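Local coordinates for B-N-acetylhexosaminidase (Streptomyces plicatus, PDB 5FD0), which hydrolyses terminal non-reducing N-acetylhexosamine residues from beta-linked glycosides, as a family 20 glycoside hydrolase, at residues 349-354 / 365-370. Numbering follows the deposited sequence.
Sequences GWHQLA and QYWGLD. With NAG (2-acetamido-2-deoxy-beta-D-glucopyranose), chain B.
Trp367 meets Trp350, His351 and Gln352 with different parts of its indole. At CB the chain turns to put CG between the backbone N and the carbonyl carbon, chi1 61°, which swings the ring back across the 349-354 segment. CG lies near CE1 of His351. CD1 packs 3.2 Å from ND1 of His351 and also touches CE3 of Trp350. NE1 points its N-H at OE1 of Gln352, 2.9 Å away. This bond is nearly straight, 167°, lies in the indole plane and uses a lone pair of the amide oxygen. CE2 lies 3.5 Å from the acetamido methyl C8 of the bound NAG, with CD2 close by. CE3 neighbours O7, CZ2 neighbours NE2 of Gln352, and CZ3 and CH2 lie beside O1 of the sugar. Replacing Trp367 with alanine would probably uncover one side of that methyl and deprive OE1 of Gln352 of its N-H donor.

The two segments carry the C-terminal ends of neighbouring parallel strands, 346-350 and 363-366, of the TIM barrel. Gln365 N bonds to Gly349 O at 2.8 Å. The Trp350 ring edge turns toward the Trp367 face in a T-shaped pair, planes at 75°. C8 sits over both indoles, 3.7 Å from CD2 of Trp350, so the two tryptophans wall the acetamido pocket. As in other family 20 enzymes, this pocket probably holds the N-acetyl group for substrate-assisted catalysis. OE1 of Gln365 lies over the rim of the opposite Trp350 face and bonds to His315. Trp350 NE1 bonds to Glu250. His351 accepts the backbone N-H of Trp367 at ND1, somewhat out of the imidazole plane. Its NE2 bonds to Glu376, while CD1 of Tyr366 packs over one imidazole face.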
loop_
_atom_site.group_PDB
_atom_site.type_symbol
_atom_site.label_atom_id
_atom_site.label_comp_id
_atom_site.label_asym_id
_atom_site.label_seq_id
_atom_site.Cartn_x
_atom_site.Cartn_y
_atom_site.Cartn_z
ATOM N N GLY A 349 -11.293 -6.079 -9.044
ATOM C CA GLY A 349 -12.512 -5.728 -8.332
ATOM C C GLY A 349 -12.516 -6.364 -6.960
ATOM O O GLY A 349 -11.743 -7.278 -6.682
ATOM N N TRP A 350 -13.387 -5.856 -6.096
ATOM C CA TRP A 350 -13.620 -6.564 -4.845
ATOM C C TRP A 350 -14.244 -7.941 -5.153
ATOM O O TRP A 350 -14.742 -8.188 -6.253
ATOM C CB TRP A 350 -14.501 -5.721 -3.925
ATOM C CG TRP A 350 -13.882 -4.345 -3.575
ATOM C CD1 TRP A 350 -14.237 -3.142 -4.095
ATOM C CD2 TRP A 350 -12.833 -4.081 -2.645
ATOM N NE1 TRP A 350 -13.473 -2.139 -3.553
ATOM C CE2 TRP A 350 -12.604 -2.685 -2.656
ATOM C CE3 TRP A 350 -12.078 -4.881 -1.777
ATOM C CZ2 TRP A 350 -11.647 -2.075 -1.841
ATOM C CZ3 TRP A 350 -11.139 -4.276 -0.959
ATOM C CH2 TRP A 350 -10.931 -2.882 -1.001
ATOM N N HIS A 351 -14.168 -8.858 -4.187
ATOM C CA HIS A 351 -14.459 -10.271 -4.495
ATOM C C HIS A 351 -15.933 -10.531 -4.815
ATOM O O HIS A 351 -16.262 -11.622 -5.304
ATOM C CB HIS A 351 -13.968 -11.194 -3.358
ATOM C CG HIS A 351 -14.804 -11.147 -2.113
ATOM N ND1 HIS A 351 -14.463 -10.390 -1.014
ATOM C CD2 HIS A 351 -15.962 -11.777 -1.792
ATOM C CE1 HIS A 351 -15.369 -10.558 -0.066
ATOM N NE2 HIS A 351 -16.298 -11.383 -0.520
ATOM N N GLN A 352 -16.811 -9.542 -4.631
ATOM C CA GLN A 352 -18.156 -9.632 -5.192
ATOM C C GLN A 352 -18.110 -9.873 -6.701
ATOM O O GLN A 352 -19.027 -10.476 -7.260
ATOM C CB GLN A 352 -18.965 -8.369 -4.889
ATOM C CG GLN A 352 -19.422 -8.230 -3.460
ATOM C CD GLN A 352 -18.269 -8.073 -2.497
ATOM O OE1 GLN A 352 -17.308 -7.345 -2.757
ATOM N NE2 GLN A 352 -18.337 -8.792 -1.396
ATOM N N LEU A 353 -17.040 -9.441 -7.369
ATOM C CA LEU A 353 -16.912 -9.676 -8.806
ATOM C C LEU A 353 -16.863 -11.168 -9.128
ATOM O O LEU A 353 -17.230 -11.575 -10.241
ATOM C CB LEU A 353 -15.666 -8.971 -9.335
ATOM C CG LEU A 353 -15.388 -9.013 -10.823
ATOM C CD1 LEU A 353 -16.533 -8.423 -11.605
ATOM C CD2 LEU A 353 -14.121 -8.260 -11.151
ATOM N N ALA A 354 -16.432 -11.992 -8.169
ATOM C CA ALA A 354 -16.376 -13.437 -8.380
ATOM C C ALA A 354 -17.759 -14.030 -8.638
ATOM O O ALA A 354 -17.869 -15.119 -9.211
ATOM C CB ALA A 354 -15.738 -14.122 -7.178
ATOM N N GLN A 365 -10.173 -8.915 -5.045
ATOM C CA GLN A 365 -9.650 -8.557 -3.738
ATOM C C GLN A 365 -10.642 -9.052 -2.689
ATOM O O GLN A 365 -11.762 -8.527 -2.577
ATOM C CB GLN A 365 -9.432 -7.046 -3.651
ATOM C CG GLN A 365 -8.856 -6.617 -2.328
ATOM C CD GLN A 365 -8.390 -5.169 -2.318
ATOM O OE1 GLN A 365 -8.469 -4.440 -3.323
ATOM N NE2 GLN A 365 -7.914 -4.746 -1.173
ATOM N N TYR A 366 -10.216 -10.049 -1.929
ATOM C CA TYR A 366 -11.050 -10.720 -0.940
ATOM C C TYR A 366 -10.967 -9.961 0.378
ATOM O O TYR A 366 -9.897 -9.882 0.995
ATOM C CB TYR A 366 -10.602 -12.167 -0.732
ATOM C CG TYR A 366 -11.436 -12.879 0.298
ATOM C CD1 TYR A 366 -12.714 -13.348 -0.022
ATOM C CD2 TYR A 366 -10.971 -13.082 1.589
ATOM C CE1 TYR A 366 -13.492 -13.986 0.925
ATOM C CE2 TYR A 366 -11.756 -13.728 2.535
ATOM C CZ TYR A 366 -13.014 -14.176 2.183
ATOM O OH TYR A 366 -13.790 -14.821 3.117
ATOM N N TRP A 367 -12.097 -9.401 0.798
ATOM C CA TRP A 367 -12.204 -8.682 2.054
ATOM C C TRP A 367 -13.120 -9.383 3.060
ATOM O O TRP A 367 -13.606 -8.749 4.007
ATOM C CB TRP A 367 -12.658 -7.253 1.773
ATOM C CG TRP A 367 -13.976 -7.085 1.105
ATOM C CD1 TRP A 367 -14.283 -7.312 -0.223
ATOM C CD2 TRP A 367 -15.170 -6.555 1.704
ATOM N NE1 TRP A 367 -15.603 -6.977 -0.462
ATOM C CE2 TRP A 367 -16.161 -6.504 0.698
ATOM C CE3 TRP A 367 -15.495 -6.114 2.989
ATOM C CZ2 TRP A 367 -17.466 -6.066 0.961
ATOM C CZ3 TRP A 367 -16.783 -5.665 3.233
ATOM C CH2 TRP A 367 -17.747 -5.647 2.228
ATOM N N GLY A 368 -13.324 -10.689 2.910
ATOM C CA GLY A 368 -14.117 -11.433 3.860
ATOM C C GLY A 368 -13.411 -11.637 5.180
ATOM O O GLY A 368 -12.348 -11.082 5.467
ATOM N N LEU A 369 -14.065 -12.426 6.032
ATOM C CA LEU A 369 -13.653 -12.584 7.421
ATOM C C LEU A 369 -13.711 -14.062 7.805
ATOM O O LEU A 369 -14.278 -14.886 7.086
ATOM C CB LEU A 369 -14.545 -11.794 8.375
ATOM C CG LEU A 369 -14.756 -10.298 8.219
ATOM C CD1 LEU A 369 -15.613 -9.985 7.041
ATOM C CD2 LEU A 369 -15.430 -9.786 9.472
ATOM N N ASP A 370 -13.122 -14.395 8.962
ATOM C CA ASP A 370 -13.241 -15.765 9.476
ATOM C C ASP A 370 -14.678 -16.255 9.409
ATOM O O ASP A 370 -14.944 -17.388 8.992
ATOM C CB ASP A 370 -12.778 -15.852 10.924
ATOM C CG ASP A 370 -11.294 -15.959 11.067
ATOM O OD1 ASP A 370 -10.543 -15.830 10.075
ATOM O OD2 ASP A 370 -10.877 -16.154 12.223
HETATM C C1 NAG B . -16.673 -1.927 4.165
HETATM C C2 NAG B . -16.768 -1.060 2.895
HETATM C C3 NAG B . -15.956 0.206 2.909
HETATM C C4 NAG B . -15.958 0.891 4.230
HETATM C C5 NAG B . -15.376 -0.142 5.177
HETATM C C6 NAG B . -15.044 0.357 6.546
HETATM C C7 NAG B . -15.217 -2.487 1.618
HETATM C C8 NAG B . -14.928 -3.222 0.331
HETATM N N2 NAG B . -16.391 -1.833 1.711
HETATM O O1 NAG B . -17.905 -2.481 4.394
HETATM O O3 NAG B . -16.508 1.133 1.936
HETATM O O4 NAG B . -15.154 2.065 4.162
HETATM O O5 NAG B . -16.364 -1.193 5.343
HETATM O O6 NAG B . -14.359 -0.636 7.273
HETATM O O7 NAG B . -14.421 -2.505 2.503
#